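Local coordinates for citryl-spermidine/3,4-dihydroxybenzoyl-citryl-spermidine:spermidine ligase (Bacillus anthracis, PDB 3TO3), which catalyses the ATP-dependent condensation of spermidine with citryl-spermidine intermediates during biosynthesis of the siderophore petrobactin, at residues B[433-444]-B[455-466]. Numbering follows the deposited sequence.
Sequences GIALESHGQNMI and IALKDFHEGLEF. With ATP (adenosine-5'-triphosphate), chain E.
Residues of the ATP and magnesium site of this IucA/IucC-family synthetase lie between two short antiparallel pairings, in which Ala435 meets Glu465 and Ile444 meets Ala456. Ala435 N reaches Glu465 O at 2.8 Å and Glu465 N returns to Ala435 O; Ile444 and Ala456 exchange the same two bonds at the base of the β-hairpin formed by strands 443-448 and 451-457. Beyond that hairpin, Lys458 N bonds to Asn442 O (2.9 Å). The lysine's side chain then runs back over Ile444 CD1, and a bend at its last torsion (chi4 68°) delivers NZ to Gln441 O at 2.7 Å, almost in line with the carbonyl (C=O...NZ angle 169°). One ammonium thus holds the turn that carries Gln441 and also forms a salt bridge with Asp459 OD2, 3.6 Å from NZ.

Gln441, Asn442 and Asp459 belong to the magnesium site, the first two from one segment and the aspartate from the other, converging just past the paired strands beside the phosphates of the bound ATP. Asp459 OD1 is paired with Arg371 and Lys299. Gln441 CB sits 3.6 Å from ATP N3, and its OE1 lies near the phosphate oxygens O3A and O3B.

Between the two pairings the contact is carried largely by apolar side chains. Leu436 splits its methyls: CD1 crosses Leu457 CD1 at about a right angle (3.8 Å), whereas CD2 reaches Leu464 CD1 (3.7 Å) and approaches the Phe460 ring obliquely. Nearby, the extended Glu437, its CG anti to the backbone N (chi1 -153°), lays its carboxylate against Gly463 CA.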
ATOM      1  N   GLY B 433     -21.220 -33.042  16.254  1.00 60.66           N
ATOM      2  CA  GLY B 433     -20.289 -32.897  15.137  1.00 52.19           C
ATOM      3  C   GLY B 433     -20.043 -31.479  14.612  1.00 47.56           C
ATOM      4  O   GLY B 433     -19.797 -31.272  13.430  1.00 46.35           O
ATOM      5  N   ILE B 434     -20.073 -30.491  15.489  1.00 46.12           N
ATOM      6  CA  ILE B 434     -19.908 -29.120  15.060  1.00 43.30           C
ATOM      7  C   ILE B 434     -18.696 -28.502  15.761  1.00 49.23           C
ATOM      8  O   ILE B 434     -18.664 -28.420  16.983  1.00 49.86           O
ATOM      9  CB  ILE B 434     -21.137 -28.308  15.440  1.00 47.10           C
ATOM     10  CG1 ILE B 434     -22.352 -28.790  14.654  1.00 52.11           C
ATOM     11  CG2 ILE B 434     -20.915 -26.841  15.186  1.00 51.58           C
ATOM     12  CD1 ILE B 434     -23.590 -28.006  14.968  1.00 51.25           C
ATOM     13  N   ALA B 435     -17.690 -28.064  15.008  1.00 47.67           N
ATOM     14  CA  ALA B 435     -16.555 -27.427  15.662  1.00 42.88           C
ATOM     15  C   ALA B 435     -16.559 -25.933  15.371  1.00 44.25           C
ATOM     16  O   ALA B 435     -16.338 -25.499  14.246  1.00 48.63           O
ATOM     17  CB  ALA B 435     -15.280 -28.054  15.230  1.00 36.12           C
ATOM     18  N   LEU B 436     -16.865 -25.152  16.397  1.00 47.37           N
ATOM     19  CA  LEU B 436     -16.778 -23.712  16.321  1.00 50.29           C
ATOM     20  C   LEU B 436     -15.308 -23.419  16.402  1.00 56.09           C
ATOM     21  O   LEU B 436     -14.564 -24.181  17.028  1.00 54.10           O
ATOM     22  CB  LEU B 436     -17.517 -23.082  17.498  1.00 51.23           C
ATOM     23  CG  LEU B 436     -18.988 -23.528  17.509  1.00 55.46           C
ATOM     24  CD1 LEU B 436     -19.720 -23.008  18.719  1.00 53.88           C
ATOM     25  CD2 LEU B 436     -19.662 -23.075  16.222  1.00 49.22           C
ATOM     26  N   GLU B 437     -14.884 -22.319  15.794  1.00 57.81           N
ATOM     27  CA  GLU B 437     -13.496 -21.952  15.893  1.00 59.07           C
ATOM     28  C   GLU B 437     -13.374 -21.382  17.307  1.00 65.30           C
ATOM     29  O   GLU B 437     -13.966 -20.383  17.685  1.00 77.61           O
ATOM     30  CB  GLU B 437     -13.182 -20.882  14.871  1.00 62.70           C
ATOM     31  CG  GLU B 437     -11.749 -20.840  14.407  1.00 81.60           C
ATOM     32  CD  GLU B 437     -11.456 -19.584  13.579  1.00 98.40           C
ATOM     33  OE1 GLU B 437     -10.281 -19.384  13.205  1.00108.83           O
ATOM     34  OE2 GLU B 437     -12.401 -18.795  13.313  1.00 97.54           O
ATOM     35  N   SER B 438     -12.578 -22.098  18.065  1.00 57.68           N
ATOM     36  CA  SER B 438     -12.419 -22.031  19.508  1.00 58.71           C
ATOM     37  C   SER B 438     -11.227 -21.222  20.017  1.00 52.59           C
ATOM     38  O   SER B 438     -10.759 -21.464  21.127  1.00 56.65           O
ATOM     39  CB  SER B 438     -12.593 -23.394  20.182  1.00 64.54           C
ATOM     40  OG  SER B 438     -12.130 -24.451  19.347  1.00 78.53           O
ATOM     41  N   HIS B 439     -10.646 -20.378  19.171  0.55 49.72           N
ATOM     42  CA  HIS B 439      -9.485 -19.614  19.615  0.55 48.97           C
ATOM     43  C   HIS B 439      -9.923 -18.610  20.699  0.55 54.44           C
ATOM     44  O   HIS B 439     -11.111 -18.504  21.036  0.55 55.04           O
ATOM     45  CB  HIS B 439      -8.838 -18.855  18.454  0.55 44.84           C
ATOM     46  CG  HIS B 439      -8.341 -19.722  17.326  0.55 47.99           C
ATOM     47  ND1 HIS B 439      -8.824 -19.612  16.039  0.55 50.17           N
ATOM     48  CD2 HIS B 439      -7.361 -20.658  17.275  0.55 51.57           C
ATOM     49  CE1 HIS B 439      -8.183 -20.457  15.248  0.55 44.39           C
ATOM     50  NE2 HIS B 439      -7.284 -21.100  15.970  0.55 49.28           N
ATOM     51  N   GLY B 440      -8.967 -17.866  21.243  1.00 53.83           N
ATOM     52  CA  GLY B 440      -9.245 -16.994  22.371  1.00 46.52           C
ATOM     53  C   GLY B 440     -10.189 -15.827  22.132  1.00 50.70           C
ATOM     54  O   GLY B 440     -10.915 -15.417  23.046  1.00 51.89           O
ATOM     55  N   GLN B 441     -10.189 -15.296  20.914  1.00 45.95           N
ATOM     56  CA  GLN B 441     -10.946 -14.091  20.621  1.00 53.47           C
ATOM     57  C   GLN B 441     -12.406 -14.404  20.263  1.00 53.25           C
ATOM     58  O   GLN B 441     -13.226 -13.493  20.121  1.00 57.43           O
ATOM     59  CB  GLN B 441     -10.255 -13.300  19.499  1.00 75.95           C
ATOM     60  CG  GLN B 441     -10.317 -11.771  19.672  1.00100.13           C
ATOM     61  CD  GLN B 441     -11.417 -11.109  18.824  1.00115.82           C
ATOM     62  OE1 GLN B 441     -11.850 -11.665  17.808  1.00118.91           O
ATOM     63  NE2 GLN B 441     -11.867  -9.919  19.242  1.00118.48           N
ATOM     64  N   ASN B 442     -12.733 -15.689  20.126  1.00 44.35           N
ATOM     65  CA  ASN B 442     -14.099 -16.111  19.831  1.00 42.28           C
ATOM     66  C   ASN B 442     -14.933 -16.429  21.063  1.00 46.17           C
ATOM     67  O   ASN B 442     -16.090 -16.856  20.951  1.00 45.42           O
ATOM     68  CB  ASN B 442     -14.096 -17.344  18.935  1.00 47.58           C
ATOM     69  CG  ASN B 442     -13.568 -17.039  17.561  1.00 68.65           C
ATOM     70  OD1 ASN B 442     -13.078 -17.925  16.854  1.00 78.17           O
ATOM     71  ND2 ASN B 442     -13.627 -15.759  17.185  1.00 67.59           N
HETATM   72  N   MSE B 443     -14.331 -16.253  22.234  1.00 36.95           N
HETATM   73  CA  MSE B 443     -14.914 -16.773  23.447  1.00 40.70           C
HETATM   74  C   MSE B 443     -14.932 -15.688  24.500  1.00 42.24           C
HETATM   75  O   MSE B 443     -13.982 -14.921  24.649  1.00 40.82           O
HETATM   76  CB  MSE B 443     -14.111 -17.974  23.949  1.00 36.43           C
HETATM   77  CG  MSE B 443     -14.204 -19.203  23.065  1.00 38.39           C
HETATM   78 SE   MSE B 443     -12.998 -20.692  23.607  0.73 56.55          SE
HETATM   79  CE  MSE B 443     -13.779 -21.176  25.321  1.00 34.13           C
ATOM     80  N   ILE B 444     -16.024 -15.642  25.236  1.00 43.43           N
ATOM     81  CA  ILE B 444     -16.202 -14.680  26.302  1.00 40.54           C
ATOM     82  C   ILE B 444     -16.568 -15.400  27.579  1.00 43.91           C
ATOM     83  O   ILE B 444     -17.568 -16.108  27.618  1.00 50.18           O
ATOM     84  CB  ILE B 444     -17.298 -13.672  25.924  1.00 42.54           C
ATOM     85  CG1 ILE B 444     -16.886 -12.962  24.631  1.00 40.35           C
ATOM     86  CG2 ILE B 444     -17.515 -12.685  27.063  1.00 42.09           C
ATOM     87  CD1 ILE B 444     -17.852 -11.926  24.155  1.00 44.69           C
ATOM     88  N   ILE B 455     -20.118 -19.715  29.303  1.00 46.39           N
ATOM     89  CA  ILE B 455     -19.361 -19.239  28.148  1.00 45.24           C
ATOM     90  C   ILE B 455     -20.238 -18.613  27.038  1.00 49.33           C
ATOM     91  O   ILE B 455     -21.370 -19.041  26.789  1.00 51.50           O
ATOM     92  CB  ILE B 455     -18.508 -20.379  27.561  1.00 50.06           C
ATOM     93  CG1 ILE B 455     -17.313 -19.801  26.826  1.00 46.54           C
ATOM     94  CG2 ILE B 455     -19.328 -21.290  26.673  1.00 40.61           C
ATOM     95  CD1 ILE B 455     -16.468 -18.907  27.738  1.00 53.29           C
ATOM     96  N   ALA B 456     -19.723 -17.586  26.377  1.00 47.98           N
ATOM     97  CA  ALA B 456     -20.442 -16.976  25.261  1.00 44.83           C
ATOM     98  C   ALA B 456     -19.540 -17.081  24.062  1.00 44.54           C
ATOM     99  O   ALA B 456     -18.343 -16.865  24.182  1.00 49.03           O
ATOM    100  CB  ALA B 456     -20.754 -15.535  25.541  1.00 43.94           C
ATOM    101  N   LEU B 457     -20.100 -17.445  22.914  1.00 44.74           N
ATOM    102  CA  LEU B 457     -19.291 -17.710  21.724  1.00 44.17           C
ATOM    103  C   LEU B 457     -19.707 -16.769  20.625  1.00 40.83           C
ATOM    104  O   LEU B 457     -20.869 -16.353  20.555  1.00 46.35           O
ATOM    105  CB  LEU B 457     -19.441 -19.162  21.277  1.00 44.86           C
ATOM    106  CG  LEU B 457     -19.137 -20.182  22.378  1.00 45.66           C
ATOM    107  CD1 LEU B 457     -19.914 -21.452  22.148  1.00 53.13           C
ATOM    108  CD2 LEU B 457     -17.643 -20.446  22.447  1.00 38.73           C
ATOM    109  N   LYS B 458     -18.754 -16.390  19.794  1.00 36.83           N
ATOM    110  CA  LYS B 458     -19.037 -15.467  18.699  1.00 42.10           C
ATOM    111  C   LYS B 458     -18.157 -15.802  17.504  1.00 46.10           C
ATOM    112  O   LYS B 458     -17.306 -16.694  17.603  1.00 44.65           O
ATOM    113  CB  LYS B 458     -18.834 -14.010  19.131  1.00 38.12           C
ATOM    114  CG  LYS B 458     -17.443 -13.669  19.722  1.00 38.42           C
ATOM    115  CD  LYS B 458     -17.422 -12.162  20.065  1.00 47.92           C
ATOM    116  CE  LYS B 458     -16.016 -11.643  20.468  1.00 43.98           C
ATOM    117  NZ  LYS B 458     -15.051 -11.654  19.313  1.00 52.64           N
ATOM    118  N   ASP B 459     -18.357 -15.048  16.415  1.00 45.43           N
ATOM    119  CA  ASP B 459     -17.693 -15.242  15.126  1.00 54.49           C
ATOM    120  C   ASP B 459     -17.849 -16.640  14.517  1.00 54.62           C
ATOM    121  O   ASP B 459     -16.886 -17.409  14.467  1.00 62.09           O
ATOM    122  CB  ASP B 459     -16.211 -14.851  15.208  1.00 72.57           C
ATOM    123  CG  ASP B 459     -16.005 -13.343  15.235  1.00 89.94           C
ATOM    124  OD1 ASP B 459     -16.744 -12.620  14.530  1.00 94.42           O
ATOM    125  OD2 ASP B 459     -15.113 -12.876  15.976  1.00102.10           O
ATOM    126  N   PHE B 460     -19.076 -16.971  14.121  1.00 52.81           N
ATOM    127  CA  PHE B 460     -19.452 -18.197  13.378  1.00 47.38           C
ATOM    128  C   PHE B 460     -19.285 -18.152  11.855  1.00 51.83           C
ATOM    129  O   PHE B 460     -18.979 -19.152  11.212  1.00 50.62           O
ATOM    130  CB  PHE B 460     -20.900 -18.568  13.728  1.00 43.76           C
ATOM    131  CG  PHE B 460     -21.180 -18.431  15.189  1.00 44.53           C
ATOM    132  CD1 PHE B 460     -20.335 -19.032  16.107  1.00 35.55           C
ATOM    133  CD2 PHE B 460     -22.222 -17.634  15.650  1.00 44.82           C
ATOM    134  CE1 PHE B 460     -20.572 -18.897  17.471  1.00 45.60           C
ATOM    135  CE2 PHE B 460     -22.448 -17.478  17.009  1.00 47.47           C
ATOM    136  CZ  PHE B 460     -21.627 -18.106  17.922  1.00 41.02           C
ATOM    137  N   HIS B 461     -19.525 -16.988  11.277  1.00 52.02           N
ATOM    138  CA  HIS B 461     -19.725 -16.928   9.862  1.00 53.44           C
ATOM    139  C   HIS B 461     -18.502 -17.414   9.070  1.00 64.68           C
ATOM    140  O   HIS B 461     -18.652 -18.058   8.028  1.00 70.45           O
ATOM    141  CB  HIS B 461     -20.156 -15.518   9.453  1.00 55.33           C
ATOM    142  CG  HIS B 461     -19.057 -14.515   9.528  1.00 54.16           C
ATOM    143  ND1 HIS B 461     -18.672 -13.920  10.712  1.00 49.52           N
ATOM    144  CD2 HIS B 461     -18.240 -14.018   8.572  1.00 53.14           C
ATOM    145  CE1 HIS B 461     -17.672 -13.089  10.481  1.00 53.24           C
ATOM    146  NE2 HIS B 461     -17.386 -13.134   9.190  1.00 58.82           N
ATOM    147  N   GLU B 462     -17.308 -17.024   9.494  1.00 68.46           N
ATOM    148  CA  GLU B 462     -16.076 -17.500   8.844  1.00 84.87           C
ATOM    149  C   GLU B 462     -15.505 -18.850   9.300  1.00 86.03           C
ATOM    150  O   GLU B 462     -15.118 -19.670   8.467  1.00 98.42           O
ATOM    151  CB  GLU B 462     -14.987 -16.429   8.924  1.00 99.61           C
ATOM    152  CG  GLU B 462     -14.775 -15.868  10.336  1.00108.02           C
ATOM    153  CD  GLU B 462     -13.884 -14.630  10.351  1.00114.53           C
ATOM    154  OE1 GLU B 462     -13.417 -14.214   9.260  1.00112.08           O
ATOM    155  OE2 GLU B 462     -13.653 -14.080  11.457  1.00117.39           O
ATOM    156  N   GLY B 463     -15.455 -19.065  10.616  1.00 69.54           N
ATOM    157  CA  GLY B 463     -14.654 -20.132  11.203  1.00 73.01           C
ATOM    158  C   GLY B 463     -15.151 -21.576  11.274  1.00 71.77           C
ATOM    159  O   GLY B 463     -14.382 -22.533  11.114  1.00 67.77           O
ATOM    160  N   LEU B 464     -16.444 -21.723  11.506  1.00 59.65           N
ATOM    161  CA  LEU B 464     -17.075 -22.999  11.779  1.00 53.75           C
ATOM    162  C   LEU B 464     -16.797 -24.142  10.774  1.00 50.99           C
ATOM    163  O   LEU B 464     -16.850 -23.973   9.552  1.00 54.39           O
ATOM    164  CB  LEU B 464     -18.566 -22.733  11.902  1.00 50.98           C
ATOM    165  CG  LEU B 464     -19.563 -23.847  12.063  1.00 56.70           C
ATOM    166  CD1 LEU B 464     -20.787 -23.263  12.748  1.00 58.13           C
ATOM    167  CD2 LEU B 464     -19.909 -24.432  10.712  1.00 50.66           C
ATOM    168  N   GLU B 465     -16.477 -25.306  11.323  1.00 45.52           N
ATOM    169  CA  GLU B 465     -16.421 -26.539  10.565  1.00 49.10           C
ATOM    170  C   GLU B 465     -17.432 -27.545  11.135  1.00 51.79           C
ATOM    171  O   GLU B 465     -17.777 -27.494  12.314  1.00 61.25           O
ATOM    172  CB  GLU B 465     -15.006 -27.115  10.595  1.00 52.46           C
ATOM    173  CG  GLU B 465     -14.002 -26.229   9.880  1.00 62.14           C
ATOM    174  CD  GLU B 465     -12.605 -26.845   9.744  1.00 72.62           C
ATOM    175  OE1 GLU B 465     -12.357 -27.957  10.252  1.00 76.52           O
ATOM    176  OE2 GLU B 465     -11.745 -26.203   9.113  1.00 77.91           O
ATOM    177  N   PHE B 466     -17.897 -28.467  10.303  1.00 55.17           N
ATOM    178  CA  PHE B 466     -18.745 -29.548  10.784  1.00 58.04           C
ATOM    179  C   PHE B 466     -18.526 -30.847  10.011  1.00 62.10           C
ATOM    180  O   PHE B 466     -18.063 -30.834   8.871  1.00 64.85           O
ATOM    181  CB  PHE B 466     -20.228 -29.148  10.778  1.00 59.52           C
ATOM    182  CG  PHE B 466     -20.828 -29.038   9.416  1.00 62.87           C
ATOM    183  CD1 PHE B 466     -21.271 -30.174   8.746  1.00 69.72           C
ATOM    184  CD2 PHE B 466     -20.979 -27.798   8.810  1.00 58.04           C
ATOM    185  CE1 PHE B 466     -21.845 -30.073   7.492  1.00 69.67           C
ATOM    186  CE2 PHE B 466     -21.543 -27.686   7.546  1.00 55.26           C
ATOM    187  CZ  PHE B 466     -21.981 -28.827   6.889  1.00 64.96           C
TER
HETATM  188  PB  ATP E 617     -12.820 -10.765  13.786  0.71 84.11           P
HETATM  189  O1B ATP E 617     -12.999  -9.395  13.184  0.71 79.96           O
HETATM  190  O2B ATP E 617     -13.055 -11.814  12.732  0.71 83.35           O
HETATM  191  O3B ATP E 617     -13.812 -10.942  14.995  0.71 56.14           O
HETATM  192  PA  ATP E 617     -10.120 -10.842  13.483  0.71113.19           P
HETATM  193  O1A ATP E 617     -10.432  -9.989  12.268  0.71110.20           O
HETATM  194  O2A ATP E 617      -9.661 -12.247  13.112  0.71109.54           O
HETATM  195  O3A ATP E 617     -11.385 -10.944  14.380  0.71129.61           O
HETATM  196  O5' ATP E 617      -8.983 -10.108  14.281  0.71126.49           O
HETATM  197  C5' ATP E 617      -8.888 -10.229  15.651  0.71119.91           C
HETATM  198  C4' ATP E 617      -7.642  -9.871  16.240  0.71113.13           C
HETATM  199  O4' ATP E 617      -7.532 -10.482  17.570  0.71106.95           O
HETATM  200  C3' ATP E 617      -6.514 -10.410  15.447  0.71112.13           C
HETATM  201  O3' ATP E 617      -5.706  -9.383  15.019  0.71113.31           O
HETATM  202  C2' ATP E 617      -5.795 -11.306  16.369  0.71105.73           C
HETATM  203  O2' ATP E 617      -4.447 -11.245  16.158  0.71100.76           O
HETATM  204  C1' ATP E 617      -6.170 -10.754  17.702  0.71102.06           C
HETATM  205  N9  ATP E 617      -5.887 -11.601  18.830  0.71 90.74           N
HETATM  206  C8  ATP E 617      -5.218 -11.197  19.924  0.71 80.07           C
HETATM  207  N7  ATP E 617      -5.143 -12.237  20.767  0.71 77.72           N
HETATM  208  C5  ATP E 617      -5.769 -13.303  20.220  0.71 82.29           C
HETATM  209  C6  ATP E 617      -5.991 -14.617  20.658  0.71 77.09           C
HETATM  210  N6  ATP E 617      -5.490 -15.029  21.940  0.71 73.57           N
HETATM  211  N1  ATP E 617      -6.672 -15.471  19.860  0.71 77.65           N
HETATM  212  C2  ATP E 617      -7.132 -15.066  18.658  0.71 82.60           C
HETATM  213  N3  ATP E 617      -6.932 -13.807  18.207  0.71 87.43           N
HETATM  214  C4  ATP E 617      -6.255 -12.903  18.964  0.71 88.61           C